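PDB 2PFZ: putative exported protein from Bordetella pertussis Tohama I, which binds pyroglutamic acid as an extracytoplasmic solute receptor and probably delivers it to a tripartite ATP-independent periplasmic transporter. Local coordinates for residues A11-V16 with S182-F187; E17-F22 with I61-L66. All coordinates share one frame; numbering follows the deposited sequence.

Interaction 1. Residues A11-V16 with S182-F187. With PCA (pyroglutamic acid), chain B.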
ATOM      1  N   ALA A  11     -10.445  11.590   0.065  1.00 21.75           N
ATOM      2  CA  ALA A  11      -9.936  12.632  -0.805  1.00 22.22           C
ATOM      3  C   ALA A  11      -8.629  13.259  -0.296  1.00 22.50           C
ATOM      4  O   ALA A  11      -7.775  13.627  -1.101  1.00 22.69           O
ATOM      5  CB  ALA A  11     -11.007  13.723  -1.027  1.00 22.83           C
ATOM      6  N   SER A  12      -8.463  13.357   1.025  1.00 22.53           N
ATOM      7  CA  SER A  12      -7.273  13.994   1.601  1.00 22.24           C
ATOM      8  C   SER A  12      -6.024  13.105   1.546  1.00 21.37           C
ATOM      9  O   SER A  12      -4.903  13.566   1.771  1.00 20.65           O
ATOM     10  CB  SER A  12      -7.537  14.494   3.025  1.00 23.26           C
ATOM     11  OG  SER A  12      -7.909  13.436   3.876  1.00 26.28           O
ATOM     12  N   ASN A  13      -6.216  11.834   1.217  1.00 19.97           N
ATOM     13  CA  ASN A  13      -5.097  10.902   1.153  1.00 19.65           C
ATOM     14  C   ASN A  13      -4.181  11.142  -0.062  1.00 19.89           C
ATOM     15  O   ASN A  13      -4.657  11.423  -1.190  1.00 19.74           O
ATOM     16  CB  ASN A  13      -5.629   9.477   1.236  1.00 19.54           C
ATOM     17  CG  ASN A  13      -4.574   8.425   0.936  1.00 19.73           C
ATOM     18  OD1 ASN A  13      -3.868   7.940   1.836  1.00 22.68           O
ATOM     19  ND2 ASN A  13      -4.455   8.080  -0.324  1.00 18.49           N
ATOM     20  N   LEU A  14      -2.872  11.047   0.181  1.00 19.13           N
ATOM     21  CA  LEU A  14      -1.849  11.292  -0.850  1.00 19.35           C
ATOM     22  C   LEU A  14      -2.076  10.497  -2.159  1.00 18.64           C
ATOM     23  O   LEU A  14      -1.915  11.058  -3.256  1.00 19.28           O
ATOM     24  CB  LEU A  14      -0.412  11.100  -0.292  1.00 19.30           C
ATOM     25  CG  LEU A  14       0.127   9.677  -0.029  1.00 21.15           C
ATOM     26  CD1 LEU A  14       0.826   9.082  -1.256  1.00 21.53           C
ATOM     27  CD2 LEU A  14       1.047   9.626   1.200  1.00 21.30           C
ATOM     28  N   HIS A  15      -2.468   9.219  -2.074  1.00 17.75           N
ATOM     29  CA  HIS A  15      -2.729   8.445  -3.311  1.00 17.55           C
ATOM     30  C   HIS A  15      -3.918   9.006  -4.090  1.00 17.82           C
ATOM     31  O   HIS A  15      -3.931   8.961  -5.315  1.00 17.30           O
ATOM     32  CB  HIS A  15      -3.026   6.975  -3.020  1.00 16.62           C
ATOM     33  CG  HIS A  15      -1.848   6.209  -2.500  1.00 16.82           C
ATOM     34  ND1 HIS A  15      -0.849   5.725  -3.317  1.00 16.25           N
ATOM     35  CD2 HIS A  15      -1.498   5.871  -1.234  1.00 15.79           C
ATOM     36  CE1 HIS A  15       0.055   5.102  -2.580  1.00 14.78           C
ATOM     37  NE2 HIS A  15      -0.319   5.173  -1.314  1.00 14.87           N
ATOM     38  N   VAL A  16      -4.918   9.522  -3.366  1.00 18.20           N
ATOM     39  CA  VAL A  16      -6.160  10.003  -3.996  1.00 18.59           C
ATOM     40  C   VAL A  16      -5.964  11.416  -4.549  1.00 19.13           C
ATOM     41  O   VAL A  16      -6.477  11.746  -5.640  1.00 18.34           O
ATOM     42  CB  VAL A  16      -7.360   9.918  -3.034  1.00 17.91           C
ATOM     43  CG1 VAL A  16      -8.664  10.249  -3.763  1.00 19.34           C
ATOM     44  CG2 VAL A  16      -7.455   8.500  -2.442  1.00 18.75           C
ATOM     45  N   SER A 182       1.399   4.029   7.963  1.00 17.04           N
ATOM     46  CA  SER A 182       2.196   5.197   7.640  1.00 17.30           C
ATOM     47  C   SER A 182       1.760   6.378   8.518  1.00 17.57           C
ATOM     48  O   SER A 182       0.696   6.336   9.131  1.00 17.23           O
ATOM     49  CB  SER A 182       2.002   5.555   6.175  1.00 16.84           C
ATOM     50  OG  SER A 182       0.617   5.697   5.874  1.00 15.60           O
ATOM     51  N   GLY A 183       2.600   7.410   8.596  1.00 18.63           N
ATOM     52  CA  GLY A 183       2.202   8.679   9.200  1.00 18.88           C
ATOM     53  C   GLY A 183       0.985   9.255   8.493  1.00 18.84           C
ATOM     54  O   GLY A 183       0.133   9.886   9.134  1.00 19.63           O
ATOM     55  N   SER A 184       0.940   9.066   7.170  1.00 18.12           N
ATOM     56  CA  SER A 184      -0.200   9.436   6.316  1.00 18.10           C
ATOM     57  C   SER A 184      -1.530   8.976   6.920  1.00 17.32           C
ATOM     58  O   SER A 184      -2.376   9.798   7.275  1.00 17.27           O
ATOM     59  CB  SER A 184      -0.014   8.846   4.911  1.00 18.37           C
ATOM     60  OG  SER A 184      -1.203   8.936   4.124  1.00 19.50           O
ATOM     61  N   THR A 185      -1.695   7.669   7.040  1.00 17.17           N
ATOM     62  CA  THR A 185      -2.903   7.052   7.624  1.00 18.05           C
ATOM     63  C   THR A 185      -3.154   7.489   9.052  1.00 18.75           C
ATOM     64  O   THR A 185      -4.298   7.810   9.416  1.00 18.96           O
ATOM     65  CB  THR A 185      -2.876   5.528   7.508  1.00 18.13           C
ATOM     66  OG1 THR A 185      -2.928   5.182   6.129  1.00 17.41           O
ATOM     67  CG2 THR A 185      -4.076   4.906   8.215  1.00 18.93           C
ATOM     68  N   GLY A 186      -2.092   7.503   9.859  1.00 19.06           N
ATOM     69  CA  GLY A 186      -2.201   8.012  11.238  1.00 20.41           C
ATOM     70  C   GLY A 186      -2.809   9.395  11.295  1.00 21.38           C
ATOM     71  O   GLY A 186      -3.738   9.645  12.070  1.00 21.25           O
ATOM     72  N   PHE A 187      -2.289  10.304  10.472  1.00 22.30           N
ATOM     73  CA  PHE A 187      -2.799  11.670  10.425  1.00 23.12           C
ATOM     74  C   PHE A 187      -4.231  11.730   9.898  1.00 23.52           C
ATOM     75  O   PHE A 187      -5.105  12.350  10.524  1.00 23.92           O
ATOM     76  CB  PHE A 187      -1.889  12.555   9.570  1.00 23.46           C
ATOM     77  CG  PHE A 187      -2.246  14.010   9.613  1.00 25.55           C
ATOM     78  CD1 PHE A 187      -1.838  14.805  10.685  1.00 26.93           C
ATOM     79  CD2 PHE A 187      -2.980  14.587   8.583  1.00 26.55           C
ATOM     80  CE1 PHE A 187      -2.173  16.169  10.728  1.00 27.28           C
ATOM     81  CE2 PHE A 187      -3.311  15.951   8.616  1.00 27.42           C
ATOM     82  CZ  PHE A 187      -2.894  16.736   9.696  1.00 25.78           C
TER
HETATM   83  N   PCA B   1      -1.992   3.003   5.082  1.00 15.94           N
HETATM   84  CA  PCA B   1      -2.921   1.989   4.546  1.00 16.87           C
HETATM   85  CB  PCA B   1      -2.156   0.820   3.924  1.00 16.52           C
HETATM   86  CG  PCA B   1      -0.684   1.122   4.130  1.00 15.73           C
HETATM   87  CD  PCA B   1      -0.682   2.475   4.778  1.00 15.83           C
HETATM   88  OE  PCA B   1       0.354   3.119   5.003  1.00 15.77           O
HETATM   89  C   PCA B   1      -3.701   1.448   5.723  1.00 17.64           C
HETATM   90  O   PCA B   1      -4.761   0.828   5.572  1.00 17.85           O
HETATM   91  OXT PCA B   1      -3.253   1.640   6.865  1.00 17.91           O
HETATM   92  O   HOH W   1      -2.207  11.109   3.054  1.00 21.46           O
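L14 meets S184 across a small, buried contact between the starts of two helices. The direct packing is light. CD2 of L14 lies 3.8 Å from OG of S184 and about as far from its CB, so one methyl branch does the touching. The end of the N13 side chain lies near the same serine hydroxyl. The other methyl of L14, CD1, sits over the centre of the H15 ring.

The polar link runs through water. One water accepts a hydrogen bond from the backbone N of L14 at 2.9 Å and is hydrogen-bonded to OG of S184 at 2.6 Å. The hydroxyl is placed for this with OG anti to the backbone N (chi1 168°). The water thus joins the first turn of helix 14-30 to helix 183-188, with no direct hydrogen bond between the segments.

Capping and ligand binding share one residue. S182 is the N-cap of helix 183-188: its OG accepts a nearly straight bond from N of T185 (3.3 Å, 176°). The same OG donates to OE of the pyroglutamic acid at 2.7 Å. The cap therefore fixes a group that binds the lactam carbonyl. Next to it, the ligand N donates to OG1 of T185 at 2.6 Å and 166°. Both polar atoms of the lactam are thus gripped by one helix start. S181 and R142 add further hydrogen bonds to the ligand, and W119 packs on N13, S182 and T185. This is one wall of the pyroglutamate pocket of a DctP-type periplasmic receptor, with the N-terminal end of a helix holding the lactam.

Interaction 2. Residues E17-F22 with I61-L66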
ATOM      1  N   GLU A  17      -5.253  12.257  -3.791  1.00 19.64           N
ATOM      2  CA  GLU A  17      -4.742  13.521  -4.327  1.00 21.52           C
ATOM      3  C   GLU A  17      -4.040  13.261  -5.666  1.00 18.91           C
ATOM      4  O   GLU A  17      -4.295  13.968  -6.637  1.00 18.66           O
ATOM      5  CB  GLU A  17      -3.774  14.192  -3.351  1.00 20.92           C
ATOM      6  CG  GLU A  17      -3.192  15.519  -3.880  1.00 25.98           C
ATOM      7  CD  GLU A  17      -2.268  16.211  -2.865  1.00 24.20           C
ATOM      8  OE1 GLU A  17      -1.633  17.249  -3.214  1.00 34.30           O
ATOM      9  OE2 GLU A  17      -2.170  15.720  -1.714  1.00 33.11           O
ATOM     10  N   ASN A  18      -3.183  12.237  -5.728  1.00 17.49           N
ATOM     11  CA  ASN A  18      -2.467  11.900  -6.980  1.00 17.43           C
ATOM     12  C   ASN A  18      -3.452  11.432  -8.053  1.00 17.53           C
ATOM     13  O   ASN A  18      -3.329  11.792  -9.246  1.00 17.37           O
ATOM     14  CB  ASN A  18      -1.409  10.807  -6.731  1.00 17.17           C
ATOM     15  CG  ASN A  18      -0.448  10.635  -7.873  1.00 16.25           C
ATOM     16  OD1 ASN A  18       0.026  11.608  -8.464  1.00 18.84           O
ATOM     17  ND2 ASN A  18      -0.122   9.397  -8.174  1.00 16.93           N
ATOM     18  N   LEU A  19      -4.402  10.584  -7.640  1.00 18.10           N
ATOM     19  CA  LEU A  19      -5.396  10.041  -8.589  1.00 18.19           C
ATOM     20  C   LEU A  19      -6.218  11.173  -9.210  1.00 19.37           C
ATOM     21  O   LEU A  19      -6.607  11.101 -10.386  1.00 19.78           O
ATOM     22  CB  LEU A  19      -6.353   9.056  -7.906  1.00 17.84           C
ATOM     23  CG  LEU A  19      -5.810   7.636  -7.710  1.00 18.05           C
ATOM     24  CD1 LEU A  19      -6.657   6.906  -6.642  1.00 16.53           C
ATOM     25  CD2 LEU A  19      -5.847   6.879  -9.025  1.00 17.57           C
ATOM     26  N   THR A  20      -6.495  12.185  -8.395  1.00 19.99           N
ATOM     27  CA  THR A  20      -7.256  13.373  -8.808  1.00 21.06           C
ATOM     28  C   THR A  20      -6.511  14.126  -9.922  1.00 21.74           C
ATOM     29  O   THR A  20      -7.106  14.494 -10.946  1.00 22.81           O
ATOM     30  CB  THR A  20      -7.613  14.256  -7.589  1.00 20.91           C
ATOM     31  OG1 THR A  20      -8.478  13.517  -6.717  1.00 21.62           O
ATOM     32  CG2 THR A  20      -8.343  15.538  -8.008  1.00 22.49           C
ATOM     33  N   GLN A  21      -5.208  14.310  -9.747  1.00 21.60           N
ATOM     34  CA  GLN A  21      -4.377  14.902 -10.808  1.00 21.79           C
ATOM     35  C   GLN A  21      -4.279  13.993 -12.032  1.00 21.51           C
ATOM     36  O   GLN A  21      -4.275  14.474 -13.170  1.00 21.53           O
ATOM     37  CB  GLN A  21      -2.979  15.253 -10.292  1.00 21.54           C
ATOM     38  CG  GLN A  21      -2.150  16.121 -11.259  1.00 24.05           C
ATOM     39  CD  GLN A  21      -2.900  17.350 -11.769  1.00 25.79           C
ATOM     40  OE1 GLN A  21      -3.142  17.490 -12.973  1.00 28.31           O
ATOM     41  NE2 GLN A  21      -3.284  18.237 -10.859  1.00 26.49           N
ATOM     42  N   PHE A  22      -4.184  12.685 -11.788  1.00 21.11           N
ATOM     43  CA  PHE A  22      -4.140  11.674 -12.842  1.00 20.49           C
ATOM     44  C   PHE A  22      -5.364  11.780 -13.743  1.00 20.95           C
ATOM     45  O   PHE A  22      -5.221  11.805 -14.969  1.00 21.66           O
ATOM     46  CB  PHE A  22      -4.052  10.276 -12.215  1.00 20.00           C
ATOM     47  CG  PHE A  22      -4.357   9.144 -13.165  1.00 19.07           C
ATOM     48  CD1 PHE A  22      -3.498   8.834 -14.202  1.00 18.62           C
ATOM     49  CD2 PHE A  22      -5.504   8.362 -12.987  1.00 18.72           C
ATOM     50  CE1 PHE A  22      -3.771   7.789 -15.076  1.00 17.84           C
ATOM     51  CE2 PHE A  22      -5.812   7.320 -13.878  1.00 18.05           C
ATOM     52  CZ  PHE A  22      -4.936   7.027 -14.911  1.00 19.08           C
ATOM     53  N   ILE A  61     -11.035   0.479 -14.453  1.00 16.86           N
ATOM     54  CA  ILE A  61      -9.764   0.892 -13.845  1.00 15.09           C
ATOM     55  C   ILE A  61     -10.008   0.967 -12.346  1.00 15.48           C
ATOM     56  O   ILE A  61     -11.144   1.218 -11.914  1.00 15.15           O
ATOM     57  CB  ILE A  61      -9.336   2.263 -14.455  1.00 15.60           C
ATOM     58  CG1 ILE A  61      -8.004   2.779 -13.870  1.00 14.40           C
ATOM     59  CG2 ILE A  61     -10.450   3.306 -14.277  1.00 13.46           C
ATOM     60  CD1 ILE A  61      -7.198   3.725 -14.834  1.00 15.13           C
ATOM     61  N   GLY A  62      -8.976   0.734 -11.526  1.00 15.77           N
ATOM     62  CA  GLY A  62      -9.188   0.732 -10.090  1.00 15.14           C
ATOM     63  C   GLY A  62      -7.879   0.676  -9.327  1.00 15.48           C
ATOM     64  O   GLY A  62      -6.897   0.153  -9.832  1.00 16.13           O
ATOM     65  N   GLU A  63      -7.882   1.213  -8.111  1.00 15.11           N
ATOM     66  CA  GLU A  63      -6.687   1.235  -7.265  1.00 15.17           C
ATOM     67  C   GLU A  63      -6.777   0.167  -6.164  1.00 15.06           C
ATOM     68  O   GLU A  63      -7.783   0.100  -5.409  1.00 15.53           O
ATOM     69  CB  GLU A  63      -6.511   2.612  -6.626  1.00 15.18           C
ATOM     70  CG  GLU A  63      -5.160   2.712  -5.926  1.00 15.14           C
ATOM     71  CD  GLU A  63      -5.126   3.688  -4.795  1.00 14.80           C
ATOM     72  OE1 GLU A  63      -6.108   3.770  -3.999  1.00 15.00           O
ATOM     73  OE2 GLU A  63      -4.069   4.341  -4.688  1.00 14.81           O
ATOM     74  N   ILE A  64      -5.748  -0.673  -6.080  1.00 14.89           N
ATOM     75  CA  ILE A  64      -5.675  -1.691  -5.038  1.00 14.34           C
ATOM     76  C   ILE A  64      -4.406  -1.499  -4.190  1.00 13.98           C
ATOM     77  O   ILE A  64      -3.502  -0.766  -4.589  1.00 13.88           O
ATOM     78  CB  ILE A  64      -5.652  -3.147  -5.600  1.00 14.55           C
ATOM     79  CG1 ILE A  64      -4.453  -3.367  -6.538  1.00 13.48           C
ATOM     80  CG2 ILE A  64      -7.007  -3.555  -6.261  1.00 13.63           C
ATOM     81  CD1 ILE A  64      -3.968  -4.802  -6.557  1.00 10.99           C
ATOM     82  N   LEU A  65      -4.376  -2.147  -3.026  1.00 13.21           N
ATOM     83  CA  LEU A  65      -3.180  -2.287  -2.204  1.00 13.04           C
ATOM     84  C   LEU A  65      -2.685  -3.681  -2.513  1.00 13.02           C
ATOM     85  O   LEU A  65      -3.410  -4.660  -2.261  1.00 12.38           O
ATOM     86  CB  LEU A  65      -3.549  -2.239  -0.722  1.00 12.81           C
ATOM     87  CG  LEU A  65      -2.407  -2.506   0.262  1.00 13.86           C
ATOM     88  CD1 LEU A  65      -1.487  -1.322   0.278  1.00 15.19           C
ATOM     89  CD2 LEU A  65      -3.000  -2.829   1.653  1.00 14.41           C
ATOM     90  N   LEU A  66      -1.478  -3.793  -3.057  1.00 13.28           N
ATOM     91  CA  LEU A  66      -1.015  -5.107  -3.550  1.00 13.43           C
ATOM     92  C   LEU A  66      -1.110  -6.178  -2.476  1.00 14.21           C
ATOM     93  O   LEU A  66      -1.578  -7.287  -2.735  1.00 15.65           O
ATOM     94  CB  LEU A  66       0.424  -5.027  -4.069  1.00 13.73           C
ATOM     95  CG  LEU A  66       0.661  -4.136  -5.289  1.00 12.83           C
ATOM     96  CD1 LEU A  66       2.138  -3.927  -5.567  1.00 14.19           C
ATOM     97  CD2 LEU A  66      -0.050  -4.730  -6.490  1.00 16.03           C
TER
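Strand 61-65 runs beside helix 14-30 without a hydrogen bond between the segments, and the nearest CA atoms, those of L19 and E63, are 9.0 Å apart. Side chains fill this gap at two points.

At the first, F22 and I61 reach out from their backbones to meet in the gap. The CD1 methyl of I61 lies at the edge of the F22 ring, near its plane, 4.0 Å from CE2 and equally far from CZ. The isoleucine gets there with CG1 anti to its backbone N (chi1 180°). Y115 meets the F22 ring edge-to-face, and L114 touches both F22 and I61.

Here a helix covers one face of an antiparallel sheet. Strand 61-65 is an outer strand of this three-stranded sheet and pairs with strand 207-213, which in turn pairs with 111-118. E63 also has a backbone hydrogen bond with P6. I61 and E63 point toward the helix, while a side chain on G62 between them would point away.

At the second point, L19 lies slantwise against the end of E63. CD1 of L19 is 4.0 Å from the carboxylate carbon CD of E63 and almost as near to both oxygens. The carboxylate is buried, but its polar atoms have partners elsewhere. OE1 is hydrogen-bonded to OG1 of T7, and OE2 makes a weak hydrogen bond to ND2 of N208.

In the fold
From the N terminus the chain enters helix 14-30, whose first turn belongs to interaction 1 and whose next turns belong to interaction 2. Interaction 2 closes first, when the chain returns at strand 61-65 after 38 residues. Interaction 1 closes only at 182-187, after 165 residues. The smaller loop is nested inside the larger one. The two centres are about 13 Å apart, and the contacts touch where CB of H15 packs against OE2 of E63 at 3.3 Å. Helix 14-30 thus links two parts of the fold: the sheet containing strand 61-65 and helix 183-188, whose start contributes to the ligand site.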